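Local coordinates for protein ADP-dependent L-serine kinase SerK (Thermococcus kodakarensis KOD1, PDB 5X0G) that phosphorylates free L-serine to O-phospho-L-serine with ADP as the phosphate donor, releasing AMP in the first step of cysteine biosynthesis from serine, at residues D17-E22 / S87-Y92; P28-V33 / D69-W74; S47-K52 / D235-E240. The protein carries 1 engineered substitution. All coordinates share one frame; numbering follows the deposited sequence.

Contact 1 of 3, residues D17-E22 / S87-Y92; sequences DYVFIE and SVILDY. With 7WF (2-hydroxy-3-[4-(2-hydroxy-3-sulfopropyl)piperazin-1-yl]propane-1-sulfonic acid), chain D.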
loop_
_atom_site.group_PDB
_atom_site.type_symbol
_atom_site.label_atom_id
_atom_site.label_comp_id
_atom_site.label_asym_id
_atom_site.label_seq_id
_atom_site.Cartn_x
_atom_site.Cartn_y
_atom_site.Cartn_z
ATOM N N ASP A 17 5.351 -11.326 -21.425
ATOM C CA ASP A 17 6.520 -12.102 -21.024
ATOM C C ASP A 17 7.235 -11.397 -19.867
ATOM O O ASP A 17 7.087 -10.194 -19.659
ATOM C CB ASP A 17 7.477 -12.314 -22.209
ATOM C CG ASP A 17 8.397 -13.516 -22.026
ATOM O OD1 ASP A 17 8.308 -14.249 -21.002
ATOM O OD2 ASP A 17 9.250 -13.719 -22.911
ATOM N N TYR A 18 8.006 -12.168 -19.108
ATOM C CA TYR A 18 8.771 -11.624 -18.003
ATOM C C TYR A 18 10.232 -11.489 -18.415
ATOM O O TYR A 18 10.685 -12.120 -19.361
ATOM C CB TYR A 18 8.661 -12.518 -16.753
ATOM C CG TYR A 18 9.240 -13.903 -16.949
ATOM C CD1 TYR A 18 10.600 -14.170 -16.735
ATOM C CD2 TYR A 18 8.436 -14.937 -17.393
ATOM C CE1 TYR A 18 11.109 -15.450 -16.934
ATOM C CE2 TYR A 18 8.931 -16.207 -17.602
ATOM C CZ TYR A 18 10.256 -16.459 -17.382
ATOM O OH TYR A 18 10.693 -17.737 -17.617
ATOM N N VAL A 19 10.948 -10.665 -17.665
ATOM C CA VAL A 19 12.408 -10.556 -17.756
ATOM C C VAL A 19 12.975 -10.683 -16.338
ATOM O O VAL A 19 12.372 -10.185 -15.383
ATOM C CB VAL A 19 12.821 -9.224 -18.421
ATOM C CG1 VAL A 19 12.228 -8.015 -17.697
ATOM C CG2 VAL A 19 14.331 -9.125 -18.541
ATOM N N PHE A 20 14.104 -11.377 -16.193
ATOM C CA PHE A 20 14.756 -11.476 -14.894
ATOM C C PHE A 20 15.470 -10.166 -14.602
ATOM O O PHE A 20 16.249 -9.686 -15.434
ATOM C CB PHE A 20 15.767 -12.615 -14.852
ATOM C CG PHE A 20 15.159 -13.984 -14.815
ATOM C CD1 PHE A 20 14.410 -14.401 -13.721
ATOM C CD2 PHE A 20 15.362 -14.876 -15.861
ATOM C CE1 PHE A 20 13.866 -15.671 -13.687
ATOM C CE2 PHE A 20 14.800 -16.149 -15.840
ATOM C CZ PHE A 20 14.060 -16.548 -14.745
ATOM N N ILE A 21 15.197 -9.602 -13.431
ATOM C CA ILE A 21 15.804 -8.375 -12.967
ATOM C C ILE A 21 16.413 -8.658 -11.619
ATOM O O ILE A 21 15.795 -9.326 -10.796
ATOM C CB ILE A 21 14.775 -7.227 -12.855
ATOM C CG1 ILE A 21 14.117 -6.936 -14.223
ATOM C CG2 ILE A 21 15.400 -5.968 -12.275
ATOM C CD1 ILE A 21 15.041 -6.375 -15.253
ATOM N N GLU A 22 17.641 -8.172 -11.405
ATOM C CA GLU A 22 18.310 -8.407 -10.135
ATOM C C GLU A 22 17.601 -7.644 -9.018
ATOM O O GLU A 22 17.203 -6.503 -9.195
ATOM C CB GLU A 22 19.813 -8.068 -10.202
ATOM C CG GLU A 22 20.587 -8.901 -11.222
ATOM C CD GLU A 22 20.733 -10.370 -10.863
ATOM O OE1 GLU A 22 21.321 -10.693 -9.814
ATOM O OE2 GLU A 22 20.271 -11.234 -11.642
ATOM N N SER A 87 10.060 -10.408 -13.793
ATOM C CA SER A 87 9.436 -9.114 -13.659
ATOM C C SER A 87 8.786 -8.708 -14.965
ATOM O O SER A 87 9.247 -9.103 -16.037
ATOM C CB SER A 87 10.505 -8.075 -13.325
ATOM O OG SER A 87 11.181 -8.388 -12.117
ATOM N N VAL A 88 7.739 -7.896 -14.860
ATOM C CA VAL A 88 7.140 -7.230 -16.023
ATOM C C VAL A 88 7.381 -5.730 -15.868
ATOM O O VAL A 88 7.104 -5.146 -14.820
ATOM C CB VAL A 88 5.641 -7.584 -16.118
ATOM C CG1 VAL A 88 4.894 -6.694 -17.116
ATOM C CG2 VAL A 88 5.503 -9.048 -16.490
ATOM N N ILE A 89 7.910 -5.114 -16.917
ATOM C CA ILE A 89 8.236 -3.711 -16.895
ATOM C C ILE A 89 7.048 -2.946 -17.480
ATOM O O ILE A 89 6.667 -3.173 -18.638
ATOM C CB ILE A 89 9.534 -3.440 -17.679
ATOM C CG1 ILE A 89 10.699 -4.205 -17.023
ATOM C CG2 ILE A 89 9.831 -1.945 -17.713
ATOM C CD1 ILE A 89 11.918 -4.325 -17.913
ATOM N N LEU A 90 6.470 -2.069 -16.658
ATOM C CA LEU A 90 5.301 -1.276 -17.020
ATOM C C LEU A 90 5.660 0.036 -17.669
ATOM O O LEU A 90 6.669 0.647 -17.320
ATOM C CB LEU A 90 4.515 -0.897 -15.779
ATOM C CG LEU A 90 3.950 -2.040 -14.963
ATOM C CD1 LEU A 90 3.359 -1.454 -13.691
ATOM C CD2 LEU A 90 2.907 -2.782 -15.783
ATOM N N ASP A 91 4.774 0.503 -18.547
ATOM C CA ASP A 91 4.787 1.884 -18.995
ATOM C C ASP A 91 4.046 2.686 -17.914
ATOM O O ASP A 91 2.864 2.987 -18.041
ATOM C CB ASP A 91 4.131 2.007 -20.376
ATOM C CG ASP A 91 4.191 3.431 -20.946
ATOM O OD1 ASP A 91 4.773 4.343 -20.323
ATOM O OD2 ASP A 91 3.646 3.626 -22.036
ATOM N N TYR A 92 4.778 3.054 -16.867
ATOM C CA TYR A 92 4.190 3.571 -15.626
ATOM C C TYR A 92 3.490 4.918 -15.801
ATOM O O TYR A 92 2.412 5.123 -15.258
ATOM C CB TYR A 92 5.277 3.652 -14.537
ATOM C CG TYR A 92 4.803 3.985 -13.136
ATOM C CD1 TYR A 92 3.999 3.099 -12.428
ATOM C CD2 TYR A 92 5.210 5.164 -12.491
ATOM C CE1 TYR A 92 3.561 3.391 -11.140
ATOM C CE2 TYR A 92 4.782 5.461 -11.199
ATOM C CZ TYR A 92 3.965 4.571 -10.527
ATOM O OH TYR A 92 3.536 4.844 -9.252
HETATM O O1 7WF D . 14.730 -12.283 -20.714
HETATM S S1 7WF D . 14.911 -13.311 -19.727
HETATM O O2 7WF D . 15.939 -14.203 -20.176
HETATM O O3 7WF D . 15.297 -12.599 -18.316
HETATM C C1 7WF D . 13.509 -14.188 -19.485
HETATM C C2 7WF D . 12.810 -14.532 -20.796
HETATM O O4 7WF D . 12.042 -13.397 -21.198
HETATM C C3 7WF D . 11.893 -15.741 -20.606
HETATM N N1 7WF D . 10.957 -15.966 -21.730
HETATM C C7 7WF D . 11.673 -16.446 -22.931
HETATM C C6 7WF D . 10.694 -16.642 -24.088
HETATM N N2 7WF D . 9.642 -17.608 -23.729
HETATM C C5 7WF D . 8.958 -17.240 -22.472
HETATM C C4 7WF D . 9.957 -16.980 -21.339
#
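Val19 and Ser87 make the antiparallel hydrogen-bonded pair that joins edge strand 19-22 to strand 84-89 in the five-stranded mixed sheet of the ParB-like domain. Val19 N reaches Ser87 O at 2.8 Å, nearly straight and in the carbonyl plane, whereas the return bond from Ser87 N to Val19 O is bent to 136°. Side chains add to the contact: Val19 CG1 meets Ile89 CD1 at 3.7 Å, and Ile21 CB lies against Ser87 OG, itself bonded to Ala85 O. With CG between the backbone N and the carbonyl carbon (chi1 63°), the Tyr18 ring leads away from residues 87-92, and Tyr18 CE1 lies over one face of Phe20. Bound 7WF lays C3 over the Tyr18 ring; Phe20 N donates to 7WF O3 (2.7 Å, almost straight) and 7WF O4 to Tyr18 O. A glycine in place of Tyr18 would probably uncover that Phe20 face and remove the ring beneath C3. Beyond, strand 54-58 bonds the Val88 backbone, while Ile21 and Ile89 touch Tyr65 of strand 65-67.

Contact 2 of 3, residues P28-V33 / D69-W74; sequences PHAQLV and DGHHRW. Engineered in segment 28-33: Ala30 (natural residue Glu). With ADP (adenosine-5'-diphosphate), chain C; AMP (adenosine monophosphate), chain B.
The His71 ring has Ala30 CB over one face, while its edge meets Pro28 CA and His29; that edge points into a face of the His29 imidazole, an edge-to-face pair with planes at 75° and CE1 of each ring 3.4 Å apart. The His72 ring carries Leu32 CD2 over a face, with Val33 N and the nucleotide phosphates at its edge. His71 and His72 each span from the loop to the nucleotide. His29 N donates to His71 NE2 (3.2 Å), and His71 ND1 to ADP O2B. Val33 N bonds His72 NE2 in the ring plane at 3.1 Å, and His72 ND1 gives a nearly straight 2.8 Å bond to ADP O3A. Gly70 N and His71 N, where helix 71-80 starts, also bond O2B, so three donors grip this beta-phosphate oxygen. Arg73 NH2 bonds ADP O2A and, through a weak hydrogen bond, forms a salt bridge with Asp69 OD2; Asp69 is a magnesium ligand in this enzyme, though the metal is not part of this contact. His29 is positioned by Ile67 O and Thr223. Ala30 is engineered; the natural glutamate is the inferred active-site residue. AMP is an alternative to ADP in the same place, its O2P taking the His72 ND1 bond near where O3A lies. The bonding is consistent with both ligand-bound histidines presenting ND1-H, His71 to the transferred beta-phosphate and His72 to the bridging oxygen, where the bond must break.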
loop_
_atom_site.group_PDB
_atom_site.type_symbol
_atom_site.label_atom_id
_atom_site.label_comp_id
_atom_site.label_asym_id
_atom_site.label_seq_id
_atom_site.Cartn_x
_atom_site.Cartn_y
_atom_site.Cartn_z
ATOM N N PRO A 28 11.984 -0.344 -3.138
ATOM C CA PRO A 28 10.641 -0.337 -2.550
ATOM C C PRO A 28 10.099 1.086 -2.370
ATOM O O PRO A 28 10.862 2.026 -2.214
ATOM C CB PRO A 28 10.879 -0.964 -1.182
ATOM C CG PRO A 28 12.236 -0.440 -0.805
ATOM C CD PRO A 28 13.017 -0.448 -2.092
ATOM N N HIS A 29 8.784 1.235 -2.402
ATOM C CA HIS A 29 8.130 2.491 -2.054
ATOM C C HIS A 29 7.248 2.386 -0.823
ATOM O O HIS A 29 6.633 3.380 -0.427
ATOM C CB HIS A 29 7.348 3.044 -3.256
ATOM C CG HIS A 29 6.065 2.327 -3.570
ATOM N ND1 HIS A 29 5.961 1.393 -4.575
ATOM C CD2 HIS A 29 4.821 2.458 -3.053
ATOM C CE1 HIS A 29 4.711 0.968 -4.657
ATOM N NE2 HIS A 29 4.000 1.594 -3.740
ATOM N N ALA A 30 7.194 1.197 -0.215
ATOM C CA ALA A 30 6.406 0.986 0.980
ATOM C C ALA A 30 7.174 0.187 2.031
ATOM O O ALA A 30 7.956 -0.712 1.707
ATOM C CB ALA A 30 5.091 0.276 0.637
ATOM N N GLN A 31 6.907 0.515 3.289
ATOM C CA GLN A 31 7.374 -0.281 4.419
ATOM C C GLN A 31 6.806 -1.693 4.280
ATOM O O GLN A 31 5.690 -1.881 3.786
ATOM C CB GLN A 31 6.922 0.341 5.733
ATOM C CG GLN A 31 7.562 1.688 6.041
ATOM C CD GLN A 31 7.099 2.288 7.359
ATOM O OE1 GLN A 31 5.981 2.053 7.805
ATOM N NE2 GLN A 31 7.960 3.078 7.981
ATOM N N LEU A 32 7.586 -2.688 4.677
ATOM C CA LEU A 32 7.124 -4.080 4.599
ATOM C C LEU A 32 6.191 -4.397 5.778
ATOM O O LEU A 32 6.124 -3.646 6.743
ATOM C CB LEU A 32 8.318 -5.040 4.558
ATOM C CG LEU A 32 9.322 -4.761 3.438
ATOM C CD1 LEU A 32 10.676 -5.408 3.700
ATOM C CD2 LEU A 32 8.745 -5.191 2.088
ATOM N N VAL A 33 5.518 -5.537 5.684
ATOM C CA VAL A 33 4.588 -6.065 6.684
ATOM C C VAL A 33 5.132 -7.470 6.870
ATOM O O VAL A 33 5.148 -8.263 5.924
ATOM C CB VAL A 33 3.113 -6.124 6.191
ATOM C CG1 VAL A 33 2.204 -6.723 7.259
ATOM C CG2 VAL A 33 2.611 -4.743 5.801
ATOM N N ASP A 69 4.350 -3.362 -7.849
ATOM C CA ASP A 69 3.704 -4.436 -7.121
ATOM C C ASP A 69 4.744 -5.520 -6.934
ATOM O O ASP A 69 5.349 -5.977 -7.906
ATOM C CB ASP A 69 2.496 -4.987 -7.899
ATOM C CG ASP A 69 1.653 -5.979 -7.082
ATOM O OD1 ASP A 69 1.731 -5.984 -5.848
ATOM O OD2 ASP A 69 0.950 -6.803 -7.676
ATOM N N GLY A 70 4.949 -5.915 -5.676
ATOM C CA GLY A 70 5.861 -6.996 -5.341
ATOM C C GLY A 70 6.833 -6.795 -4.188
ATOM O O GLY A 70 7.890 -7.418 -4.192
ATOM N N HIS A 71 6.502 -5.957 -3.205
ATOM C CA HIS A 71 7.432 -5.689 -2.093
ATOM C C HIS A 71 7.790 -6.923 -1.284
ATOM O O HIS A 71 8.952 -7.096 -0.896
ATOM C CB HIS A 71 6.884 -4.636 -1.144
ATOM C CG HIS A 71 6.722 -3.296 -1.776
ATOM N ND1 HIS A 71 5.492 -2.812 -2.155
ATOM C CD2 HIS A 71 7.623 -2.342 -2.106
ATOM C CE1 HIS A 71 5.638 -1.618 -2.697
ATOM N NE2 HIS A 71 6.919 -1.307 -2.676
ATOM N N HIS A 72 6.802 -7.775 -1.019
ATOM C CA HIS A 72 7.031 -8.937 -0.142
ATOM C C HIS A 72 7.642 -10.120 -0.897
ATOM O O HIS A 72 8.464 -10.849 -0.333
ATOM C CB HIS A 72 5.768 -9.265 0.641
ATOM C CG HIS A 72 5.265 -8.092 1.413
ATOM N ND1 HIS A 72 4.408 -7.174 0.860
ATOM C CD2 HIS A 72 5.588 -7.613 2.636
ATOM C CE1 HIS A 72 4.160 -6.217 1.728
ATOM N NE2 HIS A 72 4.867 -6.456 2.813
ATOM N N ARG A 73 7.304 -10.269 -2.183
ATOM C CA ARG A 73 8.086 -11.137 -3.090
ATOM C C ARG A 73 9.554 -10.732 -3.130
ATOM O O ARG A 73 10.437 -11.576 -2.966
ATOM C CB ARG A 73 7.532 -11.116 -4.516
ATOM C CG ARG A 73 6.349 -12.049 -4.742
ATOM C CD ARG A 73 5.605 -11.707 -6.023
ATOM N NE ARG A 73 4.716 -10.562 -5.851
ATOM C CZ ARG A 73 4.076 -9.939 -6.837
ATOM N NH1 ARG A 73 4.224 -10.323 -8.092
ATOM N NH2 ARG A 73 3.291 -8.910 -6.560
ATOM N N TRP A 74 9.794 -9.440 -3.357
ATOM C CA TRP A 74 11.152 -8.892 -3.392
ATOM C C TRP A 74 11.887 -9.138 -2.079
ATOM O O TRP A 74 12.924 -9.783 -2.071
ATOM C CB TRP A 74 11.115 -7.398 -3.730
ATOM C CG TRP A 74 12.402 -6.651 -3.529
ATOM C CD1 TRP A 74 13.498 -6.664 -4.345
ATOM C CD2 TRP A 74 12.696 -5.739 -2.474
ATOM N NE1 TRP A 74 14.479 -5.832 -3.841
ATOM C CE2 TRP A 74 14.006 -5.243 -2.697
ATOM C CE3 TRP A 74 11.987 -5.292 -1.353
ATOM C CZ2 TRP A 74 14.617 -4.332 -1.829
ATOM C CZ3 TRP A 74 12.603 -4.378 -0.492
ATOM C CH2 TRP A 74 13.897 -3.913 -0.734
HETATM P PB ADP C . 2.765 -5.820 -2.229
HETATM O O1B ADP C . 1.600 -6.255 -3.094
HETATM O O2B ADP C . 3.809 -5.030 -2.978
HETATM O O3B ADP C . 2.358 -5.268 -0.887
HETATM P PA ADP C . 3.441 -8.492 -2.720
HETATM O O1A ADP C . 4.836 -9.005 -2.977
HETATM O O2A ADP C . 2.555 -8.182 -3.899
HETATM O O3A ADP C . 3.525 -7.177 -1.807
HETATM O "O5'" ADP C . 2.694 -9.536 -1.740
HETATM C "C5'" ADP C . 2.953 -10.938 -1.757
HETATM C "C4'" ADP C . 2.554 -11.562 -3.088
HETATM O "O4'" ADP C . 3.284 -12.774 -3.276
HETATM C "C3'" ADP C . 1.077 -11.952 -3.195
HETATM O "O3'" ADP C . 0.501 -11.413 -4.388
HETATM C "C2'" ADP C . 1.072 -13.460 -3.291
HETATM O "O2'" ADP C . 0.010 -13.999 -4.089
HETATM C "C1'" ADP C . 2.413 -13.679 -3.949
HETATM N N9 ADP C . 2.845 -15.086 -3.892
HETATM C C8 ADP C . 2.463 -16.031 -3.011
HETATM N N7 ADP C . 3.076 -17.207 -3.289
HETATM C C5 ADP C . 3.852 -17.014 -4.373
HETATM C C6 ADP C . 4.765 -17.824 -5.198
HETATM N N6 ADP C . 4.990 -19.132 -4.930
HETATM N N1 ADP C . 5.375 -17.209 -6.237
HETATM C C2 ADP C . 5.182 -15.913 -6.536
HETATM N N3 ADP C . 4.363 -15.123 -5.831
HETATM C C4 ADP C . 3.690 -15.614 -4.765
HETATM P P AMP B . 3.649 -8.726 -2.703
HETATM O O1P AMP B . 4.908 -9.376 -3.224
HETATM O O2P AMP B . 3.844 -7.528 -1.810
HETATM O O3P AMP B . 2.607 -8.563 -3.785
HETATM O "O5'" AMP B . 3.057 -9.817 -1.678
HETATM C "C5'" AMP B . 3.406 -11.187 -1.816
HETATM C "C4'" AMP B . 2.588 -11.759 -2.955
HETATM O "O4'" AMP B . 3.220 -12.916 -3.485
HETATM C "C3'" AMP B . 1.191 -12.182 -2.517
HETATM O "O3'" AMP B . 0.217 -11.301 -3.080
HETATM C "C2'" AMP B . 1.016 -13.599 -3.026
HETATM O "O2'" AMP B . -0.214 -13.782 -3.734
HETATM C "C1'" AMP B . 2.209 -13.806 -3.942
HETATM N N9 AMP B . 2.710 -15.193 -3.916
HETATM C C8 AMP B . 2.368 -16.163 -3.048
HETATM N N7 AMP B . 3.036 -17.305 -3.335
HETATM C C5 AMP B . 3.814 -17.066 -4.408
HETATM C C6 AMP B . 4.770 -17.828 -5.231
HETATM N N6 AMP B . 5.045 -19.127 -4.970
HETATM N N1 AMP B . 5.362 -17.176 -6.256
HETATM C C2 AMP B . 5.115 -15.886 -6.543
HETATM N N3 AMP B . 4.255 -15.139 -5.839
HETATM C C4 AMP B . 3.592 -15.669 -4.785
#

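Contact 3 of 3, residues S47-K52 / D235-E240; sequences SGIFWK and DVKLEE. With ADP (adenosine-5'-diphosphate), chain C; AMP (adenosine monophosphate), chain B.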
loop_
_atom_site.group_PDB
_atom_site.type_symbol
_atom_site.label_atom_id
_atom_site.label_comp_id
_atom_site.label_asym_id
_atom_site.label_seq_id
_atom_site.Cartn_x
_atom_site.Cartn_y
_atom_site.Cartn_z
ATOM N N SER A 47 6.075 -24.664 -2.656
ATOM C CA SER A 47 5.861 -25.173 -4.010
ATOM C C SER A 47 7.137 -25.236 -4.836
ATOM O O SER A 47 7.264 -26.086 -5.708
ATOM C CB SER A 47 4.823 -24.310 -4.753
ATOM O OG SER A 47 5.286 -22.971 -4.854
ATOM N N GLY A 48 8.064 -24.314 -4.588
ATOM C CA GLY A 48 9.256 -24.174 -5.422
ATOM C C GLY A 48 9.038 -23.507 -6.766
ATOM O O GLY A 48 9.923 -23.554 -7.611
ATOM N N ILE A 49 7.867 -22.884 -6.952
ATOM C CA ILE A 49 7.486 -22.215 -8.186
ATOM C C ILE A 49 7.184 -20.773 -7.828
ATOM O O ILE A 49 6.506 -20.518 -6.820
ATOM C CB ILE A 49 6.198 -22.836 -8.807
ATOM C CG1 ILE A 49 6.411 -24.332 -9.073
ATOM C CG2 ILE A 49 5.783 -22.114 -10.097
ATOM C CD1 ILE A 49 7.505 -24.634 -10.082
ATOM N N PHE A 50 7.709 -19.853 -8.641
ATOM C CA PHE A 50 7.441 -18.432 -8.536
ATOM C C PHE A 50 6.555 -18.131 -9.735
ATOM O O PHE A 50 7.031 -18.137 -10.862
ATOM C CB PHE A 50 8.749 -17.632 -8.564
ATOM C CG PHE A 50 8.577 -16.168 -8.254
ATOM C CD1 PHE A 50 8.242 -15.275 -9.249
ATOM C CD2 PHE A 50 8.781 -15.682 -6.963
ATOM C CE1 PHE A 50 8.090 -13.929 -8.962
ATOM C CE2 PHE A 50 8.639 -14.333 -6.673
ATOM C CZ PHE A 50 8.297 -13.448 -7.684
ATOM N N TRP A 51 5.259 -17.942 -9.481
ATOM C CA TRP A 51 4.234 -17.908 -10.539
ATOM C C TRP A 51 3.671 -16.530 -10.896
ATOM O O TRP A 51 2.871 -16.424 -11.861
ATOM C CB TRP A 51 3.082 -18.877 -10.209
ATOM C CG TRP A 51 2.561 -18.843 -8.784
ATOM C CD1 TRP A 51 2.905 -19.697 -7.764
ATOM C CD2 TRP A 51 1.592 -17.942 -8.236
ATOM N NE1 TRP A 51 2.205 -19.377 -6.614
ATOM C CE2 TRP A 51 1.404 -18.298 -6.877
ATOM C CE3 TRP A 51 0.869 -16.867 -8.751
ATOM C CZ2 TRP A 51 0.516 -17.609 -6.035
ATOM C CZ3 TRP A 51 -0.024 -16.190 -7.913
ATOM C CH2 TRP A 51 -0.170 -16.555 -6.569
ATOM N N LYS A 52 4.107 -15.488 -10.185
ATOM C CA LYS A 52 3.476 -14.156 -10.239
ATOM C C LYS A 52 4.585 -13.089 -10.413
ATOM O O LYS A 52 5.214 -12.690 -9.441
ATOM C CB LYS A 52 2.662 -13.904 -8.944
ATOM C CG LYS A 52 1.714 -12.694 -8.992
ATOM C CD LYS A 52 1.036 -12.399 -7.653
ATOM C CE LYS A 52 -0.476 -12.626 -7.660
ATOM N NZ LYS A 52 -1.102 -12.851 -6.309
ATOM N N ASP A 235 5.843 -19.735 -15.410
ATOM C CA ASP A 235 6.436 -21.012 -15.042
ATOM C C ASP A 235 7.929 -20.763 -14.788
ATOM O O ASP A 235 8.750 -20.846 -15.707
ATOM C CB ASP A 235 6.214 -22.005 -16.190
ATOM C CG ASP A 235 6.956 -23.315 -16.010
ATOM O OD1 ASP A 235 7.198 -23.733 -14.858
ATOM O OD2 ASP A 235 7.285 -23.946 -17.040
ATOM N N VAL A 236 8.248 -20.408 -13.548
ATOM C CA VAL A 236 9.629 -20.178 -13.111
ATOM C C VAL A 236 9.838 -20.959 -11.828
ATOM O O VAL A 236 8.993 -20.941 -10.941
ATOM C CB VAL A 236 9.925 -18.666 -12.917
ATOM C CG1 VAL A 236 11.291 -18.439 -12.270
ATOM C CG2 VAL A 236 9.820 -17.960 -14.243
ATOM N N LYS A 237 10.946 -21.687 -11.768
ATOM C CA LYS A 237 11.306 -22.499 -10.607
ATOM C C LYS A 237 12.099 -21.606 -9.658
ATOM O O LYS A 237 12.899 -20.787 -10.103
ATOM C CB LYS A 237 12.139 -23.719 -11.028
ATOM C CG LYS A 237 11.325 -24.938 -11.444
ATOM C CD LYS A 237 10.400 -24.639 -12.620
ATOM C CE LYS A 237 9.866 -25.916 -13.261
ATOM N NZ LYS A 237 9.165 -25.604 -14.542
ATOM N N LEU A 238 11.855 -21.752 -8.363
ATOM C CA LEU A 238 12.614 -21.021 -7.328
ATOM C C LEU A 238 14.130 -21.088 -7.544
ATOM O O LEU A 238 14.817 -20.083 -7.383
ATOM C CB LEU A 238 12.250 -21.531 -5.935
ATOM C CG LEU A 238 12.981 -20.942 -4.726
ATOM C CD1 LEU A 238 12.878 -19.422 -4.701
ATOM C CD2 LEU A 238 12.451 -21.549 -3.426
ATOM N N GLU A 239 14.625 -22.263 -7.925
ATOM C CA GLU A 239 16.072 -22.483 -8.150
ATOM C C GLU A 239 16.682 -21.556 -9.223
ATOM O O GLU A 239 17.876 -21.252 -9.199
ATOM C CB GLU A 239 16.341 -23.954 -8.488
ATOM C CG GLU A 239 15.939 -24.415 -9.873
ATOM C CD GLU A 239 15.957 -25.926 -10.014
ATOM N N GLU A 240 15.852 -21.093 -10.150
ATOM C CA GLU A 240 16.301 -20.138 -11.164
ATOM C C GLU A 240 16.643 -18.736 -10.628
ATOM O O GLU A 240 17.203 -17.914 -11.374
ATOM C CB GLU A 240 15.252 -19.999 -12.269
ATOM C CG GLU A 240 14.923 -21.292 -13.004
ATOM C CD GLU A 240 13.875 -21.081 -14.077
ATOM O OE1 GLU A 240 14.141 -20.321 -15.021
ATOM O OE2 GLU A 240 12.779 -21.669 -13.985
HETATM P PB ADP C . 2.765 -5.820 -2.229
HETATM O O1B ADP C . 1.600 -6.255 -3.094
HETATM O O2B ADP C . 3.809 -5.030 -2.978
HETATM O O3B ADP C . 2.358 -5.268 -0.887
HETATM P PA ADP C . 3.441 -8.492 -2.720
HETATM O O1A ADP C . 4.836 -9.005 -2.977
HETATM O O2A ADP C . 2.555 -8.182 -3.899
HETATM O O3A ADP C . 3.525 -7.177 -1.807
HETATM O "O5'" ADP C . 2.694 -9.536 -1.740
HETATM C "C5'" ADP C . 2.953 -10.938 -1.757
HETATM C "C4'" ADP C . 2.554 -11.562 -3.088
HETATM O "O4'" ADP C . 3.284 -12.774 -3.276
HETATM C "C3'" ADP C . 1.077 -11.952 -3.195
HETATM O "O3'" ADP C . 0.501 -11.413 -4.388
HETATM C "C2'" ADP C . 1.072 -13.460 -3.291
HETATM O "O2'" ADP C . 0.010 -13.999 -4.089
HETATM C "C1'" ADP C . 2.413 -13.679 -3.949
HETATM N N9 ADP C . 2.845 -15.086 -3.892
HETATM C C8 ADP C . 2.463 -16.031 -3.011
HETATM N N7 ADP C . 3.076 -17.207 -3.289
HETATM C C5 ADP C . 3.852 -17.014 -4.373
HETATM C C6 ADP C . 4.765 -17.824 -5.198
HETATM N N6 ADP C . 4.990 -19.132 -4.930
HETATM N N1 ADP C . 5.375 -17.209 -6.237
HETATM C C2 ADP C . 5.182 -15.913 -6.536
HETATM N N3 ADP C . 4.363 -15.123 -5.831
HETATM C C4 ADP C . 3.690 -15.614 -4.765
HETATM P P AMP B . 3.649 -8.726 -2.703
HETATM O O1P AMP B . 4.908 -9.376 -3.224
HETATM O O2P AMP B . 3.844 -7.528 -1.810
HETATM O O3P AMP B . 2.607 -8.563 -3.785
HETATM O "O5'" AMP B . 3.057 -9.817 -1.678
HETATM C "C5'" AMP B . 3.406 -11.187 -1.816
HETATM C "C4'" AMP B . 2.588 -11.759 -2.955
HETATM O "O4'" AMP B . 3.220 -12.916 -3.485
HETATM C "C3'" AMP B . 1.191 -12.182 -2.517
HETATM O "O3'" AMP B . 0.217 -11.301 -3.080
HETATM C "C2'" AMP B . 1.016 -13.599 -3.026
HETATM O "O2'" AMP B . -0.214 -13.782 -3.734
HETATM C "C1'" AMP B . 2.209 -13.806 -3.942
HETATM N N9 AMP B . 2.710 -15.193 -3.916
HETATM C C8 AMP B . 2.368 -16.163 -3.048
HETATM N N7 AMP B . 3.036 -17.305 -3.335
HETATM C C5 AMP B . 3.814 -17.066 -4.408
HETATM C C6 AMP B . 4.770 -17.828 -5.231
HETATM N N6 AMP B . 5.045 -19.127 -4.970
HETATM N N1 AMP B . 5.362 -17.176 -6.256
HETATM C C2 AMP B . 5.115 -15.886 -6.543
HETATM N N3 AMP B . 4.255 -15.139 -5.839
HETATM C C4 AMP B . 3.592 -15.669 -4.785
HETATM O O HOH W 1 12.950 -24.693 -7.815
#
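Ile49 begins with CB 4.0 Å from Val236 O; its CG2 branch drops closer to the same oxygen, at 3.5 Å, and CD1, at the tip of the other branch, rests on Lys237 CD at 3.8 Å. The two side chains lie side by side and point the same way, and the lysine continues to a salt bridge between NZ and Asp235 OD1. Ile49 and Lys237 are a non-hydrogen-bonded pair in a short, weakly bonded two-stranded antiparallel pairing, made where the chain leaves helix 34-47 through Gly48, with positive phi, and meets the C-terminal tail. Leu238 N donates straight to Gly48 O (2.7 Å) from above its carbonyl plane, and Phe50 N bonds Val236 O at 2.8 Å. With CG anti to the backbone N (chi1 -171°), Phe50 carries its ring away from residues 235-240 and offers a face to adenine C2. The adenine lies over one face of Trp51, ADP C5 3.3 Å above the indole plane and offset toward its rim, and Lys52 NZ bonds ADP O2' at 2.7 Å.

In the fold
Contacts 2 and 3 share one nucleotide: residues 69-74 hold the phosphates while residues 49-52 receive adenine and ribose. Their centres lie about 19 Å apart, but the two touch directly, through a probable hydrogen bond from Arg73 NH1 to Lys52 O (2.9 Å) and packing of Arg73 CD on Phe50 CZ (3.6 Å). Contact 1 stands further from the chemistry, with the Ser87 side chain about 11 Å from bound ADP and the nearest atoms of contacts 1 and 2 about 6 Å apart. It reaches the site indirectly: Tyr18 OH packs on Val236 CG2 at 3.5 Å and Phe20 CE1 on Val236 CG1 at 4.0 Å, so residues 18-20 back the tail that pairs with the adenine-binding segment.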